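Local coordinates for odorant-binding protein 1F (Rattus norvegicus, PDB 3FIQ) that probably binds a wide variety of chemical odorants in the nasal epithelium, as a secreted carrier of the lipocalin family, at residues K52-V57 with T65-G70; G14-L19 with Q40-G45; V22-E27 with K110-I115; G84-H89 with F100-V105. All coordinates share one frame; numbering follows the deposited sequence.

How the contacts relate
All four contacts are antiparallel strand pairings of one lipocalin beta barrel. Contacts 1 and 2 are neighbours, centres about 9 Å apart, with strand 50-59 bonded to strand 38-44. Contacts 3 and 4 adjoin in the same way, centres about 10 Å apart, with Asn-102 and Asn-104 giving their carbonyls to strand 111-119. Contacts 2 and 3 use the two ends of strand 14-23 and lie about 22 Å apart, on opposite sides of the chain's centre. The two pairs of contacts meet through the barrel interior, where lipocalins bind their ligands: Ile-53 CD1 lies 4.0 Å from Phe-88 CZ, and Met-42 SD 3.9 Å from Phe-100 CZ.

Contact 1: K52-V57 with T65-G70; sequences KIIFNV and THTVVG. With EDO (1,2-ethanediol), chain E.
The Phe-55 ring carries the CB methylene of His-66 over one face, 3.8 Å from the ring centroid to His-66 CB and 18° off the normal, a CH-pi contact. At its edge, in the plane, Val-68 CG1 meets Phe-55 CE1 at 3.9 Å. The imidazole of His-66 runs nearly parallel to the phenyl ring (planes 20° apart), but the two are slid so far that they barely overlap, with centroids 5.4 Å apart. Val-57 CG2 closes on the imidazole edge, 3.7 Å from His-66 NE2, and that nitrogen is hydrogen-bonded to Gln-64. A chi1 of 63° puts Phe-55 CG between backbone N and carbonyl carbon; the far end of the ring, CE2 and CZ, meets His-66 CB. Tyr-82 meets both rings edge to face. Farther along the same side of the hairpin, Val-68 CG2 packs on Ile-53 CB.

The other side is mixed. Ile-54 sends CG2 to Thr-65 CG2 (3.7 Å), while its CG1 lies alongside Thr-67. The Thr-67 hydroxyl OG1 hydrogen-bonds to O2 of a 1,2-ethanediol (2.8 Å), probably from the crystallisation liquor. The aliphatic part of Lys-52 runs beside Val-69, and its bent chain returns NZ to the carbonyl of Glu-50.

Four backbone bonds tie Ile-53 to Val-68 and Phe-55 to His-66, the last with His-66 N 2.8 Å from Phe-55 O. The chemistry is thus two-sided: an aromatic and aliphatic layer turned to the barrel interior, and an outer face on which Thr-67 holds an ethanediol.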
loop_
_atom_site.group_PDB
_atom_site.type_symbol
_atom_site.label_atom_id
_atom_site.label_comp_id
_atom_site.label_asym_id
_atom_site.label_seq_id
_atom_site.Cartn_x
_atom_site.Cartn_y
_atom_site.Cartn_z
ATOM N N LYS A 52 -6.937 7.784 7.305
ATOM C CA LYS A 52 -7.722 7.819 6.086
ATOM C C LYS A 52 -6.823 7.767 4.885
ATOM O O LYS A 52 -5.947 8.637 4.728
ATOM C CB LYS A 52 -8.506 9.129 6.057
ATOM C CG LYS A 52 -9.790 9.156 6.896
ATOM C CD LYS A 52 -9.565 9.413 8.317
ATOM C CE LYS A 52 -8.938 10.802 8.611
ATOM N NZ LYS A 52 -8.617 10.769 10.064
ATOM N N ILE A 53 -7.019 6.784 4.019
ATOM C CA ILE A 53 -6.228 6.674 2.810
ATOM C C ILE A 53 -7.167 6.803 1.626
ATOM O O ILE A 53 -8.106 6.064 1.502
ATOM C CB ILE A 53 -5.484 5.334 2.779
ATOM C CG1 ILE A 53 -4.553 5.182 3.994
ATOM C CG2 ILE A 53 -4.728 5.221 1.463
ATOM C CD1 ILE A 53 -3.882 3.805 4.032
ATOM N N ILE A 54 -6.869 7.748 0.729
ATOM C CA ILE A 54 -7.637 7.919 -0.513
ATOM C C ILE A 54 -6.747 7.335 -1.606
ATOM O O ILE A 54 -5.527 7.627 -1.675
ATOM C CB ILE A 54 -7.933 9.390 -0.802
ATOM C CG1 ILE A 54 -8.859 9.919 0.293
ATOM C CG2 ILE A 54 -8.578 9.543 -2.193
ATOM C CD1 ILE A 54 -9.056 11.449 0.255
ATOM N N PHE A 55 -7.328 6.492 -2.449
ATOM C CA PHE A 55 -6.608 5.863 -3.554
ATOM C C PHE A 55 -7.536 5.645 -4.724
ATOM O O PHE A 55 -8.751 5.717 -4.578
ATOM C CB PHE A 55 -6.001 4.520 -3.117
ATOM C CG PHE A 55 -6.962 3.463 -2.704
ATOM C CD1 PHE A 55 -7.318 3.343 -1.369
ATOM C CD2 PHE A 55 -7.434 2.501 -3.600
ATOM C CE1 PHE A 55 -8.205 2.301 -0.961
ATOM C CE2 PHE A 55 -8.228 1.456 -3.170
ATOM C CZ PHE A 55 -8.649 1.369 -1.863
ATOM N N ASN A 56 -6.960 5.477 -5.885
ATOM C CA ASN A 56 -7.723 5.125 -7.071
ATOM C C ASN A 56 -7.432 3.716 -7.485
ATOM O O ASN A 56 -6.329 3.209 -7.322
ATOM C CB ASN A 56 -7.440 6.093 -8.266
ATOM C CG ASN A 56 -8.147 7.384 -8.076
ATOM O OD1 ASN A 56 -9.375 7.468 -8.323
ATOM N ND2 ASN A 56 -7.449 8.356 -7.580
ATOM N N VAL A 57 -8.413 3.096 -8.157
ATOM C CA VAL A 57 -8.183 1.898 -8.935
ATOM C C VAL A 57 -8.624 2.277 -10.312
ATOM O O VAL A 57 -9.445 3.159 -10.489
ATOM C CB VAL A 57 -8.957 0.616 -8.422
ATOM C CG1 VAL A 57 -8.468 0.215 -7.060
ATOM C CG2 VAL A 57 -10.455 0.762 -8.515
ATOM N N THR A 65 -12.299 6.335 -7.474
ATOM C CA THR A 65 -11.670 6.761 -6.235
ATOM C C THR A 65 -12.321 6.062 -5.039
ATOM O O THR A 65 -13.541 5.955 -4.937
ATOM C CB THR A 65 -11.794 8.287 -6.061
ATOM O OG1 THR A 65 -11.225 8.971 -7.174
ATOM C CG2 THR A 65 -10.976 8.748 -4.889
ATOM N N HIS A 66 -11.476 5.597 -4.143
ATOM C CA HIS A 66 -11.863 4.923 -2.909
ATOM C C HIS A 66 -11.252 5.585 -1.702
ATOM O O HIS A 66 -10.161 6.198 -1.741
ATOM C CB HIS A 66 -11.350 3.476 -2.956
ATOM C CG HIS A 66 -12.007 2.633 -3.992
ATOM N ND1 HIS A 66 -13.165 1.939 -3.697
ATOM C CD2 HIS A 66 -11.713 2.348 -5.273
ATOM C CE1 HIS A 66 -13.535 1.254 -4.760
ATOM N NE2 HIS A 66 -12.713 1.538 -5.751
ATOM N N THR A 67 -11.932 5.436 -0.557
ATOM C CA THR A 67 -11.351 5.847 0.696
ATOM C C THR A 67 -11.505 4.679 1.637
ATOM O O THR A 67 -12.551 4.058 1.702
ATOM C CB THR A 67 -12.074 7.043 1.354
ATOM O OG1 THR A 67 -12.148 8.108 0.436
ATOM C CG2 THR A 67 -11.338 7.461 2.580
ATOM N N VAL A 68 -10.448 4.380 2.395
ATOM C CA VAL A 68 -10.520 3.412 3.507
ATOM C C VAL A 68 -10.089 4.155 4.745
ATOM O O VAL A 68 -9.289 5.090 4.688
ATOM C CB VAL A 68 -9.686 2.141 3.353
ATOM C CG1 VAL A 68 -10.216 1.318 2.275
ATOM C CG2 VAL A 68 -8.222 2.444 3.081
ATOM N N VAL A 69 -10.631 3.765 5.892
ATOM C CA VAL A 69 -10.183 4.253 7.178
ATOM C C VAL A 69 -9.591 3.103 7.936
ATOM O O VAL A 69 -10.269 2.188 8.313
ATOM C CB VAL A 69 -11.323 4.882 7.983
ATOM C CG1 VAL A 69 -10.840 5.497 9.291
ATOM C CG2 VAL A 69 -12.035 5.956 7.168
ATOM N N GLY A 70 -8.271 3.151 8.160
ATOM C CA GLY A 70 -7.627 2.177 9.032
ATOM C C GLY A 70 -7.722 2.606 10.476
ATOM O O GLY A 70 -7.547 3.739 10.849
HETATM C C1 EDO E . -15.785 7.531 -0.952
HETATM O O1 EDO E . -15.208 6.804 0.113
HETATM C C2 EDO E . -14.784 7.338 -2.099
HETATM O O2 EDO E . -13.528 8.118 -1.960
#

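Contact 2: G14-L19 with Q40-G45; sequences GDWRTL and QHMECG
The Met-42 methyl sits squarely over the pyrrole half of Trp-16, with CE 3.4 Å from the centroid of the five-membered ring and only 7° off its normal. The bend at the end of the methionine (chi3 -74°) turns CE onto the ring, while SD stands obliquely behind it, giving a Met-aromatic contact. On the other side of the strands, the His-41 ring has Gly-14 O over one face, 3.2 Å from His-41 CD2. Asp-15 OD1 comes to the edge of that ring in its plane, 3.1 Å from the same CD2, with carboxylate and imidazole steeply inclined.

Behind these groups stands a short antiparallel pairing. Gly-14 and Met-42 exchange two backbone bonds, Gly-14 N to Met-42 O and Met-42 N to Gly-14 O, each 3.0 Å. Trp-16 N reaches Gln-40 O at 3.1 Å from well above the carbonyl plane. There strand 38-44 carries a classic beta bulge, in which Gln-40 and His-41 both face Ile-54. At the Gly-14 backbone angles (phi 142°) a CB would jam against the preceding carbonyl O.

Farther out, Val-12 O accepts the indole NE1, and Lys-120 makes a cation-pi contact with the ring while its NZ bonds Asp-15 O. Gly-14 and Trp-16 form the Gly-X-Trp signature of the first lipocalin strand, and Lys-120, just after strand 111-119, is the basic residue commonly packed on this tryptophan.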
loop_
_atom_site.group_PDB
_atom_site.type_symbol
_atom_site.label_atom_id
_atom_site.label_comp_id
_atom_site.label_asym_id
_atom_site.label_seq_id
_atom_site.Cartn_x
_atom_site.Cartn_y
_atom_site.Cartn_z
ATOM N N GLY A 14 -0.699 14.196 3.845
ATOM C CA GLY A 14 -0.359 14.810 2.578
ATOM C C GLY A 14 -0.580 13.870 1.419
ATOM O O GLY A 14 -1.134 12.782 1.626
ATOM N N ASP A 15 -0.112 14.273 0.240
ATOM C CA ASP A 15 -0.279 13.454 -0.946
ATOM C C ASP A 15 0.798 12.378 -0.985
ATOM O O ASP A 15 1.949 12.605 -0.609
ATOM C CB ASP A 15 -0.123 14.354 -2.159
ATOM C CG ASP A 15 -1.276 15.319 -2.375
ATOM O OD1 ASP A 15 -2.377 15.173 -1.853
ATOM O OD2 ASP A 15 -1.049 16.267 -3.189
ATOM N N TRP A 16 0.408 11.214 -1.514
ATOM C CA TRP A 16 1.285 10.056 -1.676
ATOM C C TRP A 16 0.862 9.387 -2.943
ATOM O O TRP A 16 -0.270 9.496 -3.384
ATOM C CB TRP A 16 1.120 9.041 -0.533
ATOM C CG TRP A 16 1.696 9.501 0.778
ATOM C CD1 TRP A 16 1.056 10.275 1.673
ATOM C CD2 TRP A 16 3.010 9.273 1.294
ATOM N NE1 TRP A 16 1.877 10.525 2.719
ATOM C CE2 TRP A 16 3.092 9.926 2.499
ATOM C CE3 TRP A 16 4.104 8.525 0.861
ATOM C CZ2 TRP A 16 4.238 9.885 3.319
ATOM C CZ3 TRP A 16 5.212 8.474 1.644
ATOM C CH2 TRP A 16 5.292 9.143 2.855
ATOM N N ARG A 17 1.783 8.652 -3.531
ATOM C CA ARG A 17 1.503 7.842 -4.693
ATOM C C ARG A 17 2.057 6.473 -4.485
ATOM O O ARG A 17 2.885 6.226 -3.615
ATOM C CB ARG A 17 2.225 8.418 -5.944
ATOM C CG ARG A 17 3.763 8.390 -5.877
ATOM C CD ARG A 17 4.446 9.255 -6.951
ATOM N NE ARG A 17 4.132 8.796 -8.269
ATOM C CZ ARG A 17 4.245 9.471 -9.412
ATOM N NH1 ARG A 17 4.742 10.703 -9.444
ATOM N NH2 ARG A 17 3.863 8.882 -10.553
ATOM N N THR A 18 1.555 5.524 -5.270
ATOM C CA THR A 18 2.064 4.160 -5.212
ATOM C C THR A 18 3.118 3.982 -6.255
ATOM O O THR A 18 2.863 4.155 -7.469
ATOM C CB THR A 18 0.967 3.167 -5.460
ATOM O OG1 THR A 18 -0.078 3.331 -4.507
ATOM C CG2 THR A 18 1.498 1.716 -5.336
ATOM N N LEU A 19 4.289 3.522 -5.809
ATOM C CA LEU A 19 5.386 3.212 -6.726
ATOM C C LEU A 19 5.428 1.768 -7.164
ATOM O O LEU A 19 5.523 1.491 -8.364
ATOM C CB LEU A 19 6.729 3.589 -6.094
ATOM C CG LEU A 19 6.910 5.051 -5.673
ATOM C CD1 LEU A 19 8.357 5.323 -5.261
ATOM C CD2 LEU A 19 6.553 5.958 -6.794
ATOM N N GLN A 40 -3.392 8.264 -3.430
ATOM C CA GLN A 40 -3.476 9.699 -3.627
ATOM C C GLN A 40 -3.143 10.509 -2.392
ATOM O O GLN A 40 -2.496 11.569 -2.484
ATOM C CB GLN A 40 -4.880 10.019 -4.151
ATOM C CG GLN A 40 -5.063 11.506 -4.500
ATOM C CD GLN A 40 -6.394 11.737 -5.164
ATOM O OE1 GLN A 40 -7.387 12.106 -4.506
ATOM N NE2 GLN A 40 -6.425 11.510 -6.450
ATOM N N HIS A 41 -3.638 10.106 -1.217
ATOM C CA HIS A 41 -3.521 10.948 -0.027
ATOM C C HIS A 41 -3.678 10.135 1.210
ATOM O O HIS A 41 -4.406 9.135 1.206
ATOM C CB HIS A 41 -4.646 12.029 -0.074
ATOM C CG HIS A 41 -4.479 13.180 0.874
ATOM N ND1 HIS A 41 -4.990 13.149 2.158
ATOM C CD2 HIS A 41 -3.824 14.380 0.751
ATOM C CE1 HIS A 41 -4.662 14.286 2.776
ATOM N NE2 HIS A 41 -4.001 15.053 1.945
ATOM N N MET A 42 -3.006 10.561 2.284
ATOM C CA MET A 42 -3.183 9.982 3.623
ATOM C C MET A 42 -3.397 11.053 4.622
ATOM O O MET A 42 -2.816 12.175 4.544
ATOM C CB MET A 42 -1.977 9.145 3.995
ATOM C CG MET A 42 -1.761 7.955 3.115
ATOM S SD MET A 42 -0.727 6.614 3.790
ATOM C CE MET A 42 0.877 7.354 3.666
ATOM N N GLU A 43 -4.235 10.753 5.631
ATOM C CA GLU A 43 -4.444 11.719 6.679
ATOM C C GLU A 43 -4.783 11.042 7.986
ATOM O O GLU A 43 -5.680 10.214 8.019
ATOM C CB GLU A 43 -5.568 12.666 6.306
ATOM C CG GLU A 43 -5.903 13.692 7.323
ATOM C CD GLU A 43 -7.233 14.383 7.016
ATOM O OE1 GLU A 43 -7.940 14.014 6.041
ATOM O OE2 GLU A 43 -7.590 15.261 7.799
ATOM N N CYS A 44 -4.085 11.353 9.077
ATOM C CA CYS A 44 -4.561 10.913 10.370
ATOM C C CYS A 44 -4.479 12.032 11.383
ATOM O O CYS A 44 -3.879 13.081 11.106
ATOM C CB CYS A 44 -3.836 9.686 10.892
ATOM S SG CYS A 44 -1.969 9.760 10.789
ATOM N N GLY A 45 -5.039 11.782 12.573
ATOM C CA GLY A 45 -5.075 12.754 13.641
ATOM C C GLY A 45 -4.311 12.255 14.826
ATOM O O GLY A 45 -3.467 11.398 14.704
#

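Contact 3: V22-E27 with K110-I115; sequences VADNVE and KETNVI
Val-22 lies alongside Ile-115, the two side chains pointing the same way, with Val-22 CG1 3.9 Å from Ile-115 CB. The pair belongs to the seam where the first long strand of the lipocalin barrel, 14-23, meets the eighth, 111-119, closing the sheet on itself. Ile-115 continues onto Leu-132 and Leu-135 of helix 126-138; on the opposite side of the sheet Ala-23 CB packs against Val-114 CG2. Two backbone bonds join Val-22 and Ile-115.

Beyond Ala-23 the chain leaves the strand, and Asp-24 takes over the pairing. Its backbone N donates to Asn-113 O at 3.1 Å, and its carboxylate OD1 accepts Asn-113 N at 2.9 Å, on the syn side and 33° out of the carboxylate plane. CG lies between backbone N and carbonyl carbon (chi1 57°), and the carboxylate beyond it reaches strand 111-119. A water gives one proton to Asp-24 OD2 (2.6 Å) and the other to Glu-111 O (2.8 Å), and accepts from Asn-113 ND2. At the outer end, Glu-27 and Lys-110 reach tip to tip in a salt bridge, Lys-110 NZ lying 3.0 Å from Glu-27 OE2 on its syn side.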
loop_
_atom_site.group_PDB
_atom_site.type_symbol
_atom_site.label_atom_id
_atom_site.label_comp_id
_atom_site.label_asym_id
_atom_site.label_seq_id
_atom_site.Cartn_x
_atom_site.Cartn_y
_atom_site.Cartn_z
ATOM N N VAL A 22 3.905 -5.581 -4.550
ATOM C CA VAL A 22 4.226 -6.969 -4.831
ATOM C C VAL A 22 3.346 -7.850 -3.950
ATOM O O VAL A 22 3.040 -7.485 -2.816
ATOM C CB VAL A 22 5.665 -7.237 -4.652
ATOM C CG1 VAL A 22 6.080 -7.077 -3.282
ATOM C CG2 VAL A 22 6.045 -8.649 -5.200
ATOM N N ALA A 23 2.846 -8.968 -4.450
ATOM C CA ALA A 23 1.913 -9.772 -3.664
ATOM C C ALA A 23 2.070 -11.243 -4.051
ATOM O O ALA A 23 2.578 -11.518 -5.118
ATOM C CB ALA A 23 0.484 -9.354 -3.874
ATOM N N ASP A 24 1.677 -12.174 -3.177
ATOM C CA ASP A 24 1.797 -13.577 -3.525
ATOM C C ASP A 24 0.688 -14.135 -4.368
ATOM O O ASP A 24 0.858 -15.233 -4.896
ATOM C CB ASP A 24 1.971 -14.450 -2.258
ATOM C CG ASP A 24 0.904 -14.301 -1.280
ATOM O OD1 ASP A 24 0.027 -13.444 -1.418
ATOM O OD2 ASP A 24 0.988 -15.013 -0.234
ATOM N N ASN A 25 -0.404 -13.409 -4.557
ATOM C CA ASN A 25 -1.491 -13.730 -5.492
ATOM C C ASN A 25 -1.477 -12.608 -6.544
ATOM O O ASN A 25 -1.981 -11.501 -6.319
ATOM C CB ASN A 25 -2.845 -13.831 -4.793
ATOM C CG ASN A 25 -2.981 -15.053 -3.916
ATOM O OD1 ASN A 25 -3.408 -14.968 -2.734
ATOM N ND2 ASN A 25 -2.548 -16.205 -4.440
ATOM N N VAL A 26 -0.866 -12.830 -7.701
ATOM C CA VAL A 26 -0.578 -11.713 -8.596
ATOM C C VAL A 26 -1.826 -11.074 -9.168
ATOM O O VAL A 26 -1.818 -9.877 -9.473
ATOM C CB VAL A 26 0.399 -12.120 -9.764
ATOM C CG1 VAL A 26 -0.220 -13.031 -10.680
ATOM C CG2 VAL A 26 0.940 -10.899 -10.450
ATOM N N GLU A 27 -2.887 -11.859 -9.364
ATOM C CA GLU A 27 -4.102 -11.322 -9.909
ATOM C C GLU A 27 -4.638 -10.202 -9.042
ATOM O O GLU A 27 -5.370 -9.334 -9.526
ATOM C CB GLU A 27 -5.146 -12.404 -10.098
ATOM C CG GLU A 27 -5.742 -12.936 -8.889
ATOM C CD GLU A 27 -4.919 -14.015 -8.178
ATOM O OE1 GLU A 27 -3.779 -14.442 -8.610
ATOM O OE2 GLU A 27 -5.557 -14.460 -7.193
ATOM N N LYS A 110 -9.635 -16.182 0.681
ATOM C CA LYS A 110 -8.310 -16.296 0.122
ATOM C C LYS A 110 -7.435 -15.230 0.789
ATOM O O LYS A 110 -7.786 -14.047 0.859
ATOM C CB LYS A 110 -8.337 -16.084 -1.377
ATOM C CG LYS A 110 -6.992 -16.233 -2.075
ATOM C CD LYS A 110 -7.062 -15.848 -3.550
ATOM C CE LYS A 110 -7.307 -17.029 -4.450
ATOM N NZ LYS A 110 -6.519 -16.865 -5.748
ATOM N N GLU A 111 -6.283 -15.647 1.250
ATOM C CA GLU A 111 -5.335 -14.715 1.876
ATOM C C GLU A 111 -4.245 -14.321 0.941
ATOM O O GLU A 111 -3.601 -15.172 0.317
ATOM C CB GLU A 111 -4.673 -15.412 3.058
ATOM C CG GLU A 111 -3.913 -14.465 3.964
ATOM C CD GLU A 111 -3.328 -15.165 5.215
ATOM O OE1 GLU A 111 -4.108 -15.900 5.885
ATOM O OE2 GLU A 111 -2.106 -14.964 5.501
ATOM N N THR A 112 -3.986 -13.004 0.853
ATOM C CA THR A 112 -2.960 -12.435 0.027
ATOM C C THR A 112 -2.069 -11.555 0.910
ATOM O O THR A 112 -2.532 -10.707 1.675
ATOM C CB THR A 112 -3.556 -11.565 -1.106
ATOM O OG1 THR A 112 -4.524 -12.326 -1.859
ATOM C CG2 THR A 112 -2.504 -11.034 -2.090
ATOM N N ASN A 113 -0.787 -11.813 0.810
ATOM C CA ASN A 113 0.271 -11.006 1.433
ATOM C C ASN A 113 0.816 -10.001 0.441
ATOM O O ASN A 113 1.215 -10.373 -0.635
ATOM C CB ASN A 113 1.370 -11.929 1.978
ATOM C CG ASN A 113 0.978 -12.483 3.363
ATOM O OD1 ASN A 113 1.353 -11.933 4.373
ATOM N ND2 ASN A 113 0.168 -13.509 3.386
ATOM N N VAL A 114 0.932 -8.741 0.852
ATOM C CA VAL A 114 1.235 -7.622 -0.027
ATOM C C VAL A 114 2.291 -6.718 0.606
ATOM O O VAL A 114 2.277 -6.466 1.806
ATOM C CB VAL A 114 -0.024 -6.775 -0.244
ATOM C CG1 VAL A 114 0.247 -5.640 -1.258
ATOM C CG2 VAL A 114 -1.227 -7.605 -0.707
ATOM N N ILE A 115 3.239 -6.253 -0.191
ATOM C CA ILE A 115 4.083 -5.141 0.161
ATOM C C ILE A 115 3.759 -4.045 -0.835
ATOM O O ILE A 115 3.772 -4.266 -2.033
ATOM C CB ILE A 115 5.578 -5.451 0.239
ATOM C CG1 ILE A 115 5.777 -6.516 1.284
ATOM C CG2 ILE A 115 6.382 -4.121 0.539
ATOM C CD1 ILE A 115 7.283 -7.072 1.251
HETATM O O HOH W 1 -1.042 -15.361 1.347
#

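Contact 4: G84-H89 with F100-V105; sequences GRNYFH and FHNVNV
Phe-88 turns the edge of its ring toward the face of Phe-100, an offset edge-to-face pair with planes at 81° and Phe-88 CD2 4.1 Å from Phe-100 CD1. The two rings rise side by side on one face of the hairpin. Next to them, the amide end of Asn-102 lies at the edge of the Phe-88 ring, near its plane. Farther along the same face, Asn-86 and Asn-104 run side by side: Asn-104 ND2 donates to Asn-86 OD1 at 2.9 Å, approaching from above the plane of that carbonyl.

The other face carries His-89, His-101, Tyr-87 and the valines. His-89 and His-101 meet rim to rim with centroids 5.3 Å apart, and a water fits between them, bonded to both ND1 atoms and giving a proton to Tyr-87 O. His-89 CE1 comes to 3.5 Å from His-101 ND1. The Tyr-87 ring leans its edge against Val-105, CE1 4.3 Å from Val-105 CG2. At the start of the segment Gly-84, without a CB, lets its CA come to 3.2 Å from Val-105 O, where a CB would clash.

Backbone bonds pair Arg-85, Tyr-87 and His-89 with Val-105, Val-103 and His-101. Strand 78-81 flanks this hairpin beyond 85-93, Tyr-78 meeting Phe-88 ring to ring, and strand 111-119 flanks it beyond 97-105.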
loop_
_atom_site.group_PDB
_atom_site.type_symbol
_atom_site.label_atom_id
_atom_site.label_comp_id
_atom_site.label_asym_id
_atom_site.label_seq_id
_atom_site.Cartn_x
_atom_site.Cartn_y
_atom_site.Cartn_z
ATOM N N GLY A 84 -12.722 -7.435 1.302
ATOM C CA GLY A 84 -12.467 -8.299 2.415
ATOM C C GLY A 84 -11.873 -7.541 3.563
ATOM O O GLY A 84 -12.257 -6.384 3.772
ATOM N N ARG A 85 -11.061 -8.219 4.351
ATOM C CA ARG A 85 -10.526 -7.636 5.590
ATOM C C ARG A 85 -9.016 -7.415 5.402
ATOM O O ARG A 85 -8.336 -8.306 4.870
ATOM C CB ARG A 85 -10.781 -8.588 6.788
ATOM C CG ARG A 85 -10.316 -8.016 8.170
ATOM C CD ARG A 85 -11.194 -6.886 8.543
ATOM N NE ARG A 85 -11.127 -6.519 9.948
ATOM C CZ ARG A 85 -11.719 -5.468 10.479
ATOM N NH1 ARG A 85 -12.402 -4.627 9.711
ATOM N NH2 ARG A 85 -11.559 -5.205 11.777
ATOM N N ASN A 86 -8.469 -6.278 5.878
ATOM C CA ASN A 86 -7.062 -5.959 5.730
ATOM C C ASN A 86 -6.466 -5.672 7.094
ATOM O O ASN A 86 -7.072 -4.995 7.912
ATOM C CB ASN A 86 -6.896 -4.729 4.796
ATOM C CG ASN A 86 -7.511 -4.996 3.464
ATOM O OD1 ASN A 86 -6.879 -5.544 2.573
ATOM N ND2 ASN A 86 -8.805 -4.617 3.328
ATOM N N TYR A 87 -5.240 -6.100 7.220
ATOM C CA TYR A 87 -4.380 -5.911 8.348
ATOM C C TYR A 87 -3.031 -5.358 7.823
ATOM O O TYR A 87 -2.257 -6.084 7.182
ATOM C CB TYR A 87 -4.141 -7.227 9.044
ATOM C CG TYR A 87 -5.357 -8.011 9.373
ATOM C CD1 TYR A 87 -5.888 -8.912 8.480
ATOM C CD2 TYR A 87 -5.933 -7.908 10.611
ATOM C CE1 TYR A 87 -7.002 -9.648 8.783
ATOM C CE2 TYR A 87 -7.092 -8.614 10.950
ATOM C CZ TYR A 87 -7.610 -9.499 10.022
ATOM O OH TYR A 87 -8.700 -10.237 10.291
ATOM N N PHE A 88 -2.776 -4.070 8.061
ATOM C CA PHE A 88 -1.589 -3.463 7.508
ATOM C C PHE A 88 -0.724 -2.745 8.503
ATOM O O PHE A 88 -1.185 -2.288 9.540
ATOM C CB PHE A 88 -1.944 -2.596 6.285
ATOM C CG PHE A 88 -2.709 -1.343 6.548
ATOM C CD1 PHE A 88 -4.107 -1.304 6.479
ATOM C CD2 PHE A 88 -2.007 -0.165 6.791
ATOM C CE1 PHE A 88 -4.775 -0.112 6.666
ATOM C CE2 PHE A 88 -2.694 1.022 6.976
ATOM C CZ PHE A 88 -4.043 1.058 6.878
ATOM N N HIS A 89 0.576 -2.683 8.225
ATOM C CA HIS A 89 1.486 -1.995 9.127
ATOM C C HIS A 89 2.701 -1.494 8.352
ATOM O O HIS A 89 2.898 -1.848 7.193
ATOM C CB HIS A 89 1.875 -2.895 10.341
ATOM C CG HIS A 89 2.732 -4.088 10.026
ATOM N ND1 HIS A 89 2.268 -5.227 9.413
ATOM C CD2 HIS A 89 4.036 -4.333 10.296
ATOM C CE1 HIS A 89 3.250 -6.112 9.302
ATOM N NE2 HIS A 89 4.335 -5.582 9.805
ATOM N N PHE A 100 4.629 -0.504 3.220
ATOM C CA PHE A 100 3.569 -1.104 3.995
ATOM C C PHE A 100 3.508 -2.586 3.703
ATOM O O PHE A 100 3.701 -3.027 2.609
ATOM C CB PHE A 100 2.193 -0.550 3.574
ATOM C CG PHE A 100 1.930 0.868 4.023
ATOM C CD1 PHE A 100 1.563 1.137 5.301
ATOM C CD2 PHE A 100 1.969 1.920 3.102
ATOM C CE1 PHE A 100 1.251 2.430 5.699
ATOM C CE2 PHE A 100 1.671 3.229 3.520
ATOM C CZ PHE A 100 1.306 3.453 4.855
ATOM N N HIS A 101 3.187 -3.370 4.723
ATOM C CA HIS A 101 2.841 -4.750 4.573
ATOM C C HIS A 101 1.352 -4.851 4.863
ATOM O O HIS A 101 0.837 -4.223 5.799
ATOM C CB HIS A 101 3.557 -5.605 5.586
ATOM C CG HIS A 101 3.239 -7.045 5.461
ATOM N ND1 HIS A 101 2.412 -7.703 6.347
ATOM C CD2 HIS A 101 3.665 -7.977 4.587
ATOM C CE1 HIS A 101 2.316 -8.969 5.992
ATOM N NE2 HIS A 101 3.063 -9.162 4.934
ATOM N N ASN A 102 0.617 -5.520 3.973
ATOM C CA ASN A 102 -0.810 -5.760 4.146
ATOM C C ASN A 102 -1.125 -7.250 3.948
ATOM O O ASN A 102 -0.547 -7.915 3.115
ATOM C CB ASN A 102 -1.654 -4.948 3.171
ATOM C CG ASN A 102 -3.163 -5.135 3.390
ATOM O OD1 ASN A 102 -3.952 -5.381 2.387
ATOM N ND2 ASN A 102 -3.604 -5.010 4.563
ATOM N N VAL A 103 -1.988 -7.788 4.808
ATOM C CA VAL A 103 -2.592 -9.077 4.631
ATOM C C VAL A 103 -4.064 -8.786 4.331
ATOM O O VAL A 103 -4.800 -8.157 5.128
ATOM C CB VAL A 103 -2.496 -9.965 5.881
ATOM C CG1 VAL A 103 -3.186 -11.280 5.569
ATOM C CG2 VAL A 103 -0.998 -10.140 6.184
ATOM N N ASN A 104 -4.487 -9.208 3.167
ATOM C CA ASN A 104 -5.923 -9.156 2.735
ATOM C C ASN A 104 -6.507 -10.500 2.760
ATOM O O ASN A 104 -5.939 -11.483 2.217
ATOM C CB ASN A 104 -5.998 -8.573 1.351
ATOM C CG ASN A 104 -7.367 -8.626 0.732
ATOM O OD1 ASN A 104 -7.672 -9.564 -0.001
ATOM N ND2 ASN A 104 -8.233 -7.639 1.030
ATOM N N VAL A 105 -7.678 -10.615 3.434
ATOM C CA VAL A 105 -8.470 -11.843 3.401
ATOM C C VAL A 105 -9.732 -11.559 2.692
ATOM O O VAL A 105 -10.565 -10.779 3.157
ATOM C CB VAL A 105 -8.735 -12.369 4.804
ATOM C CG1 VAL A 105 -9.521 -13.638 4.754
ATOM C CG2 VAL A 105 -7.400 -12.509 5.586
HETATM O O HOH W 2 0.264 -6.942 8.060
#